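Local coordinates for 11S globulin (Wrightia tinctoria, PDB 5WXU), which probably serves as a hexameric seed storage protein and binds the plant hormone auxin (indole-3-acetic acid), at residues R90-P95 / D263-V268; T417-V420 / S424-R427; V429-W434 / L440-A445. All coordinates share one frame; numbering follows the deposited sequence. Where two conformers were deposited one is given.

Contact 1: R90-P95 / D263-V268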
ATOM      1  N   ARG B  90     -13.558 -32.885  27.576  1.00 25.57           N
ATOM      2  CA  ARG B  90     -13.162 -32.031  28.668  1.00 28.01           C
ATOM      3  C   ARG B  90     -11.640 -31.806  28.774  1.00 25.48           C
ATOM      4  O   ARG B  90     -11.161 -31.364  29.807  1.00 25.23           O
ATOM      5  CB  ARG B  90     -13.797 -32.523  29.947  1.00 33.34           C
ATOM      6  CG  ARG B  90     -15.310 -32.335  29.944  1.00 36.97           C
ATOM      7  CD  ARG B  90     -15.982 -32.752  31.245  1.00 42.85           C
ATOM      8  NE  ARG B  90     -17.412 -32.452  31.148  1.00 51.23           N
ATOM      9  CZ  ARG B  90     -18.291 -32.539  32.143  1.00 58.23           C
ATOM     10  NH1 ARG B  90     -17.913 -32.938  33.364  1.00 61.33           N
ATOM     11  NH2 ARG B  90     -19.565 -32.217  31.907  1.00 57.45           N
ATOM     12  N   GLY B  91     -10.911 -32.035  27.665  1.00 23.74           N
ATOM     13  CA  GLY B  91      -9.492 -31.769  27.579  1.00 21.72           C
ATOM     14  C   GLY B  91      -9.173 -30.297  27.241  1.00 21.88           C
ATOM     15  O   GLY B  91      -9.787 -29.701  26.305  1.00 20.40           O
ATOM     16  N   LEU B  92      -8.199 -29.763  27.994  1.00 21.11           N
ATOM     17  CA  LEU B  92      -7.667 -28.397  27.844  1.00 19.76           C
ATOM     18  C   LEU B  92      -6.230 -28.459  27.335  1.00 19.53           C
ATOM     19  O   LEU B  92      -5.342 -29.035  27.993  1.00 19.05           O
ATOM     20  CB  LEU B  92      -7.811 -27.645  29.171  1.00 19.12           C
ATOM     21  CG  LEU B  92      -7.108 -26.307  29.341  1.00 19.49           C
ATOM     22  CD1 LEU B  92      -7.675 -25.354  28.265  1.00 20.19           C
ATOM     23  CD2 LEU B  92      -7.347 -25.749  30.740  1.00 18.98           C
ATOM     24  N   PHE B  93      -5.979 -27.921  26.111  1.00 20.55           N
ATOM     25  CA  PHE B  93      -4.682 -27.872  25.531  1.00 19.55           C
ATOM     26  C   PHE B  93      -4.021 -26.583  26.071  1.00 20.26           C
ATOM     27  O   PHE B  93      -4.543 -25.484  25.880  1.00 19.01           O
ATOM     28  CB  PHE B  93      -4.816 -27.854  23.978  1.00 21.97           C
ATOM     29  CG  PHE B  93      -3.527 -27.965  23.196  1.00 22.59           C
ATOM     30  CD1 PHE B  93      -2.374 -28.526  23.693  1.00 25.67           C
ATOM     31  CD2 PHE B  93      -3.513 -27.574  21.856  1.00 30.30           C
ATOM     32  CE1 PHE B  93      -1.248 -28.703  22.917  1.00 28.16           C
ATOM     33  CE2 PHE B  93      -2.354 -27.718  21.063  1.00 31.89           C
ATOM     34  CZ  PHE B  93      -1.209 -28.261  21.613  1.00 29.29           C
ATOM     35  N   VAL B  94      -2.953 -26.764  26.852  1.00 17.71           N
ATOM     36  CA  VAL B  94      -2.258 -25.732  27.594  1.00 17.85           C
ATOM     37  C   VAL B  94      -1.868 -24.602  26.582  1.00 18.63           C
ATOM     38  O   VAL B  94      -1.341 -24.896  25.511  1.00 18.58           O
ATOM     39  CB  VAL B  94      -1.031 -26.308  28.263  1.00 19.72           C
ATOM     40  CG1 VAL B  94      -0.168 -25.244  28.912  1.00 18.51           C
ATOM     41  CG2 VAL B  94      -1.424 -27.348  29.343  1.00 19.46           C
ATOM     42  N   PRO B  95      -2.095 -23.367  26.991  1.00 18.13           N
ATOM     43  CA  PRO B  95      -1.667 -22.304  26.119  1.00 17.83           C
ATOM     44  C   PRO B  95      -0.196 -22.336  25.729  1.00 17.62           C
ATOM     45  O   PRO B  95       0.680 -22.651  26.531  1.00 15.64           O
ATOM     46  CB  PRO B  95      -1.945 -21.071  26.947  1.00 18.14           C
ATOM     47  CG  PRO B  95      -2.989 -21.495  27.991  1.00 17.85           C
ATOM     48  CD  PRO B  95      -2.558 -22.844  28.286  1.00 15.56           C
ATOM     49  N   ASP B 263     -15.163 -31.079  35.723  1.00 36.22           N
ATOM     50  CA  ASP B 263     -16.523 -30.558  35.756  1.00 38.09           C
ATOM     51  C   ASP B 263     -16.780 -29.583  34.618  1.00 39.44           C
ATOM     52  O   ASP B 263     -17.759 -28.857  34.650  1.00 41.28           O
ATOM     53  CB  ASP B 263     -16.803 -29.866  37.106  1.00 43.99           C
ATOM     54  CG  ASP B 263     -16.534 -30.796  38.307  1.00 52.58           C
ATOM     55  OD1 ASP B 263     -16.020 -30.313  39.350  1.00 62.20           O
ATOM     56  OD2 ASP B 263     -16.779 -32.025  38.162  1.00 48.53           O
ATOM     57  N   GLY B 264     -15.897 -29.544  33.622  1.00 32.77           N
ATOM     58  CA  GLY B 264     -16.068 -28.588  32.528  1.00 32.86           C
ATOM     59  C   GLY B 264     -15.459 -27.201  32.836  1.00 28.14           C
ATOM     60  O   GLY B 264     -15.566 -26.644  33.926  1.00 26.38           O
ATOM     61  N   LEU B 265     -14.867 -26.623  31.809  1.00 29.89           N
ATOM     62  CA  LEU B 265     -14.227 -25.291  31.895  1.00 27.80           C
ATOM     63  C   LEU B 265     -15.261 -24.199  32.046  1.00 27.72           C
ATOM     64  O   LEU B 265     -16.244 -24.180  31.331  1.00 30.87           O
ATOM     65  CB  LEU B 265     -13.383 -25.089  30.632  1.00 27.48           C
ATOM     66  CG  LEU B 265     -12.377 -23.945  30.667  1.00 26.19           C
ATOM     67  CD1 LEU B 265     -11.305 -24.167  31.733  1.00 25.41           C
ATOM     68  CD2 LEU B 265     -11.816 -23.816  29.272  1.00 26.43           C
ATOM     69  N   ARG B 266     -15.031 -23.281  32.967  1.00 26.37           N
ATOM     70  CA  ARG B 266     -15.911 -22.190  33.271  1.00 30.55           C
ATOM     71  C   ARG B 266     -15.253 -20.963  32.605  1.00 30.59           C
ATOM     72  O   ARG B 266     -14.108 -20.727  32.808  1.00 34.06           O
ATOM     73  CB  ARG B 266     -16.051 -22.033  34.801  1.00 38.63           C
ATOM     74  CG  ARG B 266     -16.495 -23.350  35.495  1.00 45.02           C
ATOM     75  CD  ARG B 266     -16.221 -23.493  37.020  1.00 53.35           C
ATOM     76  NE  ARG B 266     -14.786 -23.519  37.440  1.00 56.01           N
ATOM     77  CZ  ARG B 266     -14.302 -23.223  38.674  1.00 60.72           C
ATOM     78  NH1 ARG B 266     -15.102 -22.863  39.694  1.00 64.21           N
ATOM     79  NH2 ARG B 266     -12.989 -23.279  38.903  1.00 52.19           N
ATOM     80  N   LEU B 267     -15.973 -20.267  31.752  1.00 28.73           N
ATOM     81  CA  LEU B 267     -15.444 -19.016  31.144  1.00 29.89           C
ATOM     82  C   LEU B 267     -16.577 -18.067  30.867  1.00 25.63           C
ATOM     83  O   LEU B 267     -17.760 -18.413  31.080  1.00 26.59           O
ATOM     84  CB  LEU B 267     -14.591 -19.334  29.917  1.00 31.32           C
ATOM     85  CG  LEU B 267     -15.096 -20.369  28.916  1.00 35.55           C
ATOM     86  CD1 LEU B 267     -16.236 -19.782  28.136  1.00 38.79           C
ATOM     87  CD2 LEU B 267     -14.002 -20.740  27.942  1.00 41.75           C
ATOM     88  N   VAL B 268     -16.260 -16.858  30.437  1.00 23.36           N
ATOM     89  CA  VAL B 268     -17.264 -15.851  30.198  1.00 23.43           C
ATOM     90  C   VAL B 268     -17.641 -16.015  28.729  1.00 25.72           C
ATOM     91  O   VAL B 268     -16.815 -15.840  27.834  1.00 25.81           O
ATOM     92  CB  VAL B 268     -16.743 -14.428  30.497  1.00 26.72           C
ATOM     93  CG1 VAL B 268     -17.798 -13.360  30.222  1.00 27.61           C
ATOM     94  CG2 VAL B 268     -16.299 -14.316  31.935  1.00 30.48           C
TER
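Arg90 lays its guanidinium group across the backbone at Asp263 and Gly264. The chain is extended from CG to NE, with CG anti to the carbonyl carbon (chi1 -68°), and this carries the flat group across to the start of the second segment. One face is turned to the peptide between the two residues: CZ of Arg90 is 4.1 Å from N of Gly264, while NH1 of Arg90 comes closest of all, 3.6 Å from CA of Asp263. The polar grip lies just before this segment, where NH1 donates to the carbonyl O of Arg262, which holds this end of the guanidinium over the backbone. CB of Asp263 leads away from the arginine; its OD2 is 5.0 Å from NH1 of Arg90, so opposite charges sit near each other without forming a salt bridge. Gly264 adopts a positive phi (86°) and presents bare backbone to the arginine. This end is the solvent side, with both Arg90 and Asp263 exposed.

Strand 91-98 belongs to a sheet of the N-terminal cupin domain, where it pairs antiparallel with strands 168-172 and 258-260; residues 263-268 follow shortly after the latter strand as an irregular chain.

On the inner side the contact is purely apolar. Between the segments the leucines only brush, Leu92 CD2 facing Leu265 CD1 at 4.4 Å. The tight packing round buried Leu92 is supplied by Trp169, Val259 and Val261, and by Val437 of a neighbouring subunit. That same subunit places Asp432 against Leu265 and takes Arg266 in a salt bridge through Asp432, while the backbone N of Leu265 bonds to the hydroxyl of Tyr171.

Contact 2: T417-V420 / S424-R427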
ATOM      1  N   THR B 417      -2.448 -23.595 -12.065  1.00 17.69           N
ATOM      2  CA  THR B 417      -2.584 -23.460 -13.525  1.00 17.40           C
ATOM      3  C   THR B 417      -3.076 -24.832 -14.033  1.00 18.32           C
ATOM      4  O   THR B 417      -2.503 -25.884 -13.682  1.00 18.85           O
ATOM      5  CB  THR B 417      -1.268 -23.074 -14.160  1.00 20.03           C
ATOM      6  OG1 THR B 417      -0.848 -21.767 -13.679  1.00 19.93           O
ATOM      7  CG2 THR B 417      -1.418 -23.041 -15.642  1.00 19.95           C
ATOM      8  N   ALA B 418      -4.186 -24.812 -14.759  1.00 17.57           N
ATOM      9  CA  ALA B 418      -4.829 -26.005 -15.268  1.00 18.03           C
ATOM     10  C   ALA B 418      -4.275 -26.381 -16.648  1.00 16.82           C
ATOM     11  O   ALA B 418      -4.013 -25.519 -17.537  1.00 18.58           O
ATOM     12  CB  ALA B 418      -6.327 -25.794 -15.351  1.00 17.94           C
ATOM     13  N   LEU B 419      -4.209 -27.681 -16.864  1.00 17.34           N
ATOM     14  CA  LEU B 419      -3.902 -28.262 -18.156  1.00 18.75           C
ATOM     15  C   LEU B 419      -5.127 -28.816 -18.898  1.00 18.89           C
ATOM     16  O   LEU B 419      -5.005 -29.263 -20.047  1.00 22.14           O
ATOM     17  CB  LEU B 419      -2.890 -29.391 -17.934  1.00 20.14           C
ATOM     18  CG  LEU B 419      -1.444 -28.947 -17.683  1.00 20.55           C
ATOM     19  CD1 LEU B 419      -0.662 -30.081 -17.098  1.00 19.41           C
ATOM     20  CD2 LEU B 419      -0.880 -28.527 -19.037  1.00 21.31           C
ATOM     21  N   VAL B 420      -6.298 -28.782 -18.278  1.00 18.74           N
ATOM     22  CA  VAL B 420      -7.540 -29.253 -18.808  1.00 19.43           C
ATOM     23  C   VAL B 420      -8.625 -28.284 -18.397  1.00 21.03           C
ATOM     24  O   VAL B 420      -8.609 -27.786 -17.294  1.00 20.96           O
ATOM     25  CB  VAL B 420      -7.854 -30.653 -18.241  1.00 21.89           C
ATOM     26  CG1 VAL B 420      -9.284 -31.058 -18.567  1.00 23.95           C
ATOM     27  CG2 VAL B 420      -6.851 -31.686 -18.780  1.00 21.32           C
ATOM     28  N   SER B 424      -7.791 -23.733 -19.072  1.00 19.41           N
ATOM     29  CA  SER B 424      -6.526 -24.392 -19.374  1.00 19.59           C
ATOM     30  C   SER B 424      -5.516 -23.503 -20.134  1.00 17.96           C
ATOM     31  O   SER B 424      -5.840 -22.643 -20.950  1.00 17.67           O
ATOM     32  CB  SER B 424      -6.753 -25.700 -20.158  1.00 21.01           C
ATOM     33  OG  SER B 424      -6.912 -25.443 -21.554  1.00 23.59           O
ATOM     34  N   VAL B 425      -4.263 -23.747 -19.825  1.00 18.22           N
ATOM     35  CA  VAL B 425      -3.145 -23.201 -20.602  1.00 19.50           C
ATOM     36  C   VAL B 425      -3.177 -23.748 -22.052  1.00 18.44           C
ATOM     37  O   VAL B 425      -2.796 -23.063 -22.959  1.00 18.83           O
ATOM     38  CB  VAL B 425      -1.850 -23.476 -19.832  1.00 23.42           C
ATOM     39  CG1 VAL B 425      -1.572 -24.934 -19.734  1.00 24.45           C
ATOM     40  CG2 VAL B 425      -0.697 -22.815 -20.539  1.00 33.83           C
ATOM     41  N   ILE B 426      -3.687 -24.952 -22.252  1.00 19.24           N
ATOM     42  CA  ILE B 426      -3.829 -25.500 -23.643  1.00 19.48           C
ATOM     43  C   ILE B 426      -4.736 -24.578 -24.490  1.00 17.97           C
ATOM     44  O   ILE B 426      -4.359 -24.131 -25.631  1.00 18.10           O
ATOM     45  CB  ILE B 426      -4.349 -26.945 -23.567  1.00 20.43           C
ATOM     46  CG1 ILE B 426      -3.442 -27.836 -22.709  1.00 22.70           C
ATOM     47  CG2 ILE B 426      -4.694 -27.453 -24.934  1.00 22.59           C
ATOM     48  CD1 ILE B 426      -1.995 -27.850 -23.076  1.00 24.88           C
ATOM     49  N   ARG B 427      -5.851 -24.140 -23.936  1.00 18.93           N
ATOM     50  CA  ARG B 427      -6.786 -23.242 -24.614  0.62 18.64           C
ATOM     51  C   ARG B 427      -6.153 -21.905 -24.973  1.00 19.02           C
ATOM     52  O   ARG B 427      -6.449 -21.337 -25.999  1.00 19.49           O
ATOM     53  CB  ARG B 427      -8.035 -22.944 -23.785  0.62 19.27           C
ATOM     54  CG  ARG B 427      -8.999 -24.108 -23.555  0.62 20.63           C
ATOM     55  CD  ARG B 427     -10.334 -23.578 -23.087  0.62 20.66           C
ATOM     56  NE  ARG B 427     -11.326 -24.657 -23.137  0.62 22.25           N
ATOM     57  CZ  ARG B 427     -12.589 -24.527 -23.509  0.62 25.47           C
ATOM     58  NH1 ARG B 427     -13.100 -23.373 -23.899  0.62 27.46           N
ATOM     59  NH2 ARG B 427     -13.362 -25.620 -23.536  0.62 25.22           N
TER
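The carbonyl of Ala418 receives N-H of Val425 at 2.9 Å from N to O, in a nearly straight bond (170° at the hydrogen) that closes the short connection between strand end and helix start. CA of Ser424 adds a C-H...O contact to the same oxygen. Val425 can be followed outward from here. Its CB lies 3.8 Å from O of Ala418 and 4.2 Å from CG2 of Thr417. CG1, placed between the backbone N and carbonyl carbon (chi1 65°), reaches back over the strand end, 3.3 Å from O of Ala418 and 3.7 Å from CD2 of Leu419, whose side chain runs alongside and points the same way. CG2, anti to the backbone N, has no close partner on 417-420. CD2 of Leu419 also meets CD1 of Ile426 at 4.2 Å. Ser424 packs its CB on the backbone of Val420 and turns OG to accept N-H of Arg427 (2.9 Å between N and OG), an N-cap for the weakly bonded first turn. Arg427 belongs to an auxin-binding site of this protein, though no auxin is bound to it in this chain. Strand 343-349 flanks residues 417-420 through Val345, Pro346 and Trp348, helix 442-450 covers Ile426, and a neighbouring subunit packs Val167 on Val425.

Contact 3: V429-W434 / L440-A445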
ATOM      1  N   VAL B 429      -3.052 -21.105 -25.610  1.00 18.16           N
ATOM      2  CA  VAL B 429      -2.022 -21.134 -26.618  1.00 20.27           C
ATOM      3  C   VAL B 429      -2.660 -21.350 -28.035  1.00 20.10           C
ATOM      4  O   VAL B 429      -3.629 -22.092 -28.165  1.00 20.65           O
ATOM      5  CB  VAL B 429      -0.992 -22.237 -26.225  1.00 19.20           C
ATOM      6  CG1 VAL B 429       0.025 -22.572 -27.338  1.00 20.30           C
ATOM      7  CG2 VAL B 429      -0.260 -21.831 -24.914  1.00 18.12           C
ATOM      8  N   PRO B 430      -2.121 -20.694 -29.073  1.00 19.09           N
ATOM      9  CA  PRO B 430      -2.639 -20.947 -30.429  1.00 19.51           C
ATOM     10  C   PRO B 430      -2.673 -22.417 -30.759  1.00 18.71           C
ATOM     11  O   PRO B 430      -1.730 -23.140 -30.438  1.00 20.68           O
ATOM     12  CB  PRO B 430      -1.685 -20.156 -31.306  1.00 19.64           C
ATOM     13  CG  PRO B 430      -1.203 -19.024 -30.436  1.00 18.34           C
ATOM     14  CD  PRO B 430      -1.015 -19.716 -29.104  1.00 21.01           C
ATOM     15  N   LEU B 431      -3.754 -22.861 -31.403  1.00 18.00           N
ATOM     16  CA  LEU B 431      -3.845 -24.262 -31.834  1.00 21.26           C
ATOM     17  C   LEU B 431      -2.632 -24.720 -32.644  1.00 20.03           C
ATOM     18  O   LEU B 431      -2.137 -25.842 -32.445  1.00 21.38           O
ATOM     19  CB  LEU B 431      -5.022 -24.495 -32.797  1.00 23.48           C
ATOM     20  CG  LEU B 431      -6.330 -25.189 -32.524  1.00 29.28           C
ATOM     21  CD1 LEU B 431      -6.919 -25.526 -33.890  1.00 30.42           C
ATOM     22  CD2 LEU B 431      -6.388 -26.364 -31.570  1.00 27.14           C
ATOM     23  N   ASP B 432      -2.134 -23.836 -33.518  1.00 20.18           N
ATOM     24  CA  ASP B 432      -1.023 -24.209 -34.387  1.00 21.85           C
ATOM     25  C   ASP B 432       0.301 -24.423 -33.668  1.00 23.57           C
ATOM     26  O   ASP B 432       1.236 -25.124 -34.155  1.00 20.19           O
ATOM     27  CB  ASP B 432      -0.869 -23.212 -35.538  1.00 20.85           C
ATOM     28  CG  ASP B 432      -0.205 -23.850 -36.805  1.00 23.73           C
ATOM     29  OD1 ASP B 432      -0.307 -25.080 -36.976  1.00 25.17           O
ATOM     30  OD2 ASP B 432       0.385 -23.077 -37.569  1.00 26.78           O
ATOM     31  N   VAL B 433       0.416 -23.830 -32.464  1.00 21.87           N
ATOM     32  CA  VAL B 433       1.581 -24.160 -31.618  1.00 19.22           C
ATOM     33  C   VAL B 433       1.529 -25.623 -31.207  1.00 19.74           C
ATOM     34  O   VAL B 433       2.550 -26.320 -31.328  1.00 20.15           O
ATOM     35  CB  VAL B 433       1.692 -23.237 -30.361  1.00 21.97           C
ATOM     36  CG1 VAL B 433       2.717 -23.711 -29.349  1.00 22.64           C
ATOM     37  CG2 VAL B 433       2.035 -21.825 -30.763  1.00 22.88           C
ATOM     38  N   TRP B 434       0.367 -26.100 -30.773  1.00 20.88           N
ATOM     39  CA  TRP B 434       0.241 -27.502 -30.324  1.00 19.72           C
ATOM     40  C   TRP B 434       0.317 -28.443 -31.545  1.00 18.79           C
ATOM     41  O   TRP B 434       0.876 -29.507 -31.440  1.00 21.42           O
ATOM     42  CB  TRP B 434      -1.043 -27.693 -29.599  1.00 21.19           C
ATOM     43  CG  TRP B 434      -1.218 -26.796 -28.360  1.00 18.91           C
ATOM     44  CD1 TRP B 434      -2.346 -26.091 -28.045  1.00 21.32           C
ATOM     45  CD2 TRP B 434      -0.320 -26.624 -27.261  1.00 20.58           C
ATOM     46  NE1 TRP B 434      -2.215 -25.477 -26.820  1.00 19.56           N
ATOM     47  CE2 TRP B 434      -0.953 -25.737 -26.336  1.00 19.77           C
ATOM     48  CE3 TRP B 434       0.976 -27.060 -26.999  1.00 21.37           C
ATOM     49  CZ2 TRP B 434      -0.351 -25.344 -25.140  1.00 21.19           C
ATOM     50  CZ3 TRP B 434       1.626 -26.628 -25.803  1.00 20.87           C
ATOM     51  CH2 TRP B 434       0.937 -25.794 -24.873  1.00 19.35           C
ATOM     52  N   LEU B 440       0.233 -33.076 -34.008  1.00 25.98           N
ATOM     53  CA  LEU B 440      -1.173 -33.374 -34.107  1.00 23.95           C
ATOM     54  C   LEU B 440      -1.729 -32.747 -35.365  1.00 24.21           C
ATOM     55  O   LEU B 440      -1.224 -31.743 -35.914  1.00 25.35           O
ATOM     56  CB  LEU B 440      -1.949 -32.769 -32.917  1.00 26.08           C
ATOM     57  CG  LEU B 440      -1.556 -33.232 -31.522  1.00 26.51           C
ATOM     58  CD1 LEU B 440      -2.383 -32.552 -30.413  1.00 28.55           C
ATOM     59  CD2 LEU B 440      -1.706 -34.710 -31.388  1.00 26.01           C
ATOM     60  N   THR B 441      -2.850 -33.326 -35.812  1.00 23.09           N
ATOM     61  CA  THR B 441      -3.649 -32.697 -36.783  1.00 24.55           C
ATOM     62  C   THR B 441      -4.472 -31.650 -36.096  1.00 27.74           C
ATOM     63  O   THR B 441      -4.682 -31.670 -34.826  1.00 25.06           O
ATOM     64  CB  THR B 441      -4.593 -33.757 -37.506  1.00 26.29           C
ATOM     65  OG1 THR B 441      -5.432 -34.360 -36.522  1.00 23.98           O
ATOM     66  CG2 THR B 441      -3.770 -34.851 -38.173  1.00 27.06           C
ATOM     67  N   GLN B 442      -4.992 -30.739 -36.924  1.00 27.45           N
ATOM     68  CA  GLN B 442      -5.914 -29.719 -36.437  1.00 30.49           C
ATOM     69  C   GLN B 442      -7.051 -30.268 -35.571  1.00 28.60           C
ATOM     70  O   GLN B 442      -7.374 -29.676 -34.524  1.00 23.58           O
ATOM     71  CB  GLN B 442      -6.476 -28.915 -37.612  1.00 33.69           C
ATOM     72  CG  GLN B 442      -6.989 -27.565 -37.219  1.00 37.38           C
ATOM     73  CD  GLN B 442      -7.474 -26.778 -38.407  1.00 41.81           C
ATOM     74  OE1 GLN B 442      -8.435 -26.023 -38.291  1.00 41.66           O
ATOM     75  NE2 GLN B 442      -6.828 -26.970 -39.572  1.00 40.06           N
ATOM     76  N   ASP B 443      -7.690 -31.403 -35.993  1.00 28.79           N
ATOM     77  CA  ASP B 443      -8.816 -31.910 -35.256  1.00 28.53           C
ATOM     78  C   ASP B 443      -8.405 -32.515 -33.913  1.00 23.64           C
ATOM     79  O   ASP B 443      -9.122 -32.389 -32.876  1.00 26.53           O
ATOM     80  CB  ASP B 443      -9.631 -32.922 -36.102  1.00 34.33           C
ATOM     81  CG  ASP B 443     -10.472 -32.237 -37.207  1.00 47.08           C
ATOM     82  OD1 ASP B 443     -11.115 -31.167 -36.952  1.00 53.47           O
ATOM     83  OD2 ASP B 443     -10.518 -32.800 -38.333  1.00 58.61           O
ATOM     84  N   GLU B 444      -7.238 -33.137 -33.892  1.00 24.13           N
ATOM     85  CA  GLU B 444      -6.672 -33.728 -32.660  1.00 22.37           C
ATOM     86  C   GLU B 444      -6.392 -32.589 -31.619  1.00 23.95           C
ATOM     87  O   GLU B 444      -6.694 -32.703 -30.433  1.00 24.19           O
ATOM     88  CB  GLU B 444      -5.405 -34.434 -32.922  1.00 23.85           C
ATOM     89  CG  GLU B 444      -5.622 -35.810 -33.550  1.00 26.23           C
ATOM     90  CD  GLU B 444      -4.337 -36.471 -33.933  1.00 26.17           C
ATOM     91  OE1 GLU B 444      -3.552 -35.831 -34.648  1.00 29.85           O
ATOM     92  OE2 GLU B 444      -4.058 -37.590 -33.475  1.00 28.35           O
ATOM     93  N   ALA B 445      -5.886 -31.506 -32.141  1.00 22.39           N
ATOM     94  CA  ALA B 445      -5.541 -30.345 -31.283  1.00 23.58           C
ATOM     95  C   ALA B 445      -6.802 -29.672 -30.836  1.00 24.32           C
ATOM     96  O   ALA B 445      -6.867 -29.265 -29.705  1.00 21.55           O
ATOM     97  CB  ALA B 445      -4.661 -29.394 -32.035  1.00 24.97           C
TER
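The backbones of Leu431 and Ala445 approach to 6.3 Å between their CA atoms, each in the first turns of its own helix, with no hydrogen bond between the two segments. Leu431 carries the contact. Its two methyls divide the work: CD2 sits against the backbone of Ala445, 3.4 Å from C, and touches CB of the same residue at 3.5 Å, while CD1 meets CG of Gln442 at 3.9 Å, the two side chains crossing at about a right angle. The leucine reaches there with an unusual chi1 of -107°, off the staggered positions. Gln442 continues extended beyond CG and hands its OE1 to Arg446. Trp434 starts toward the second segment, but its indole swings back over its own segment, where CG1 of Val429 lies 3.4 Å above one face of the ring. Within 440-445, N-H of Thr441 is taken by OE1 of Glu444 at 2.9 Å, and Thr441 OG1 weakly accepts N-H of Glu444. Glu444 forms a salt bridge to Lys247 of a neighbouring subunit. The reciprocal Thr441-Glu444 pair is a capping box, starting helix 442-450, the last of three short successive helices between strands 416-418 and 457-458 of the C-terminal cupin domain.

In the fold
The three contacts come in series along the chain. Contact 1 belongs to the N-terminal cupin half, contacts 2 and 3 to the C-terminal one, on opposite sides of the chain's centre; the centre of contact 1 is about 49 Å from that of contact 2 and 63 Å from that of contact 3. Contacts 2 and 3 are neighbours, 14 Å between centres: contact 2 joins strand 416-418 to helix 425-428, contact 3 joins helices 431-438 and 442-450, and a probable hydrogen bond from Trp434 NE1 to Ile426 O (2.8 Å) connects them. Although far apart within one chain, contacts 1 and 3 meet between subunits through the intersubunit salt bridge, linking N-terminal cupin domain to C-terminal helices in the hexamer.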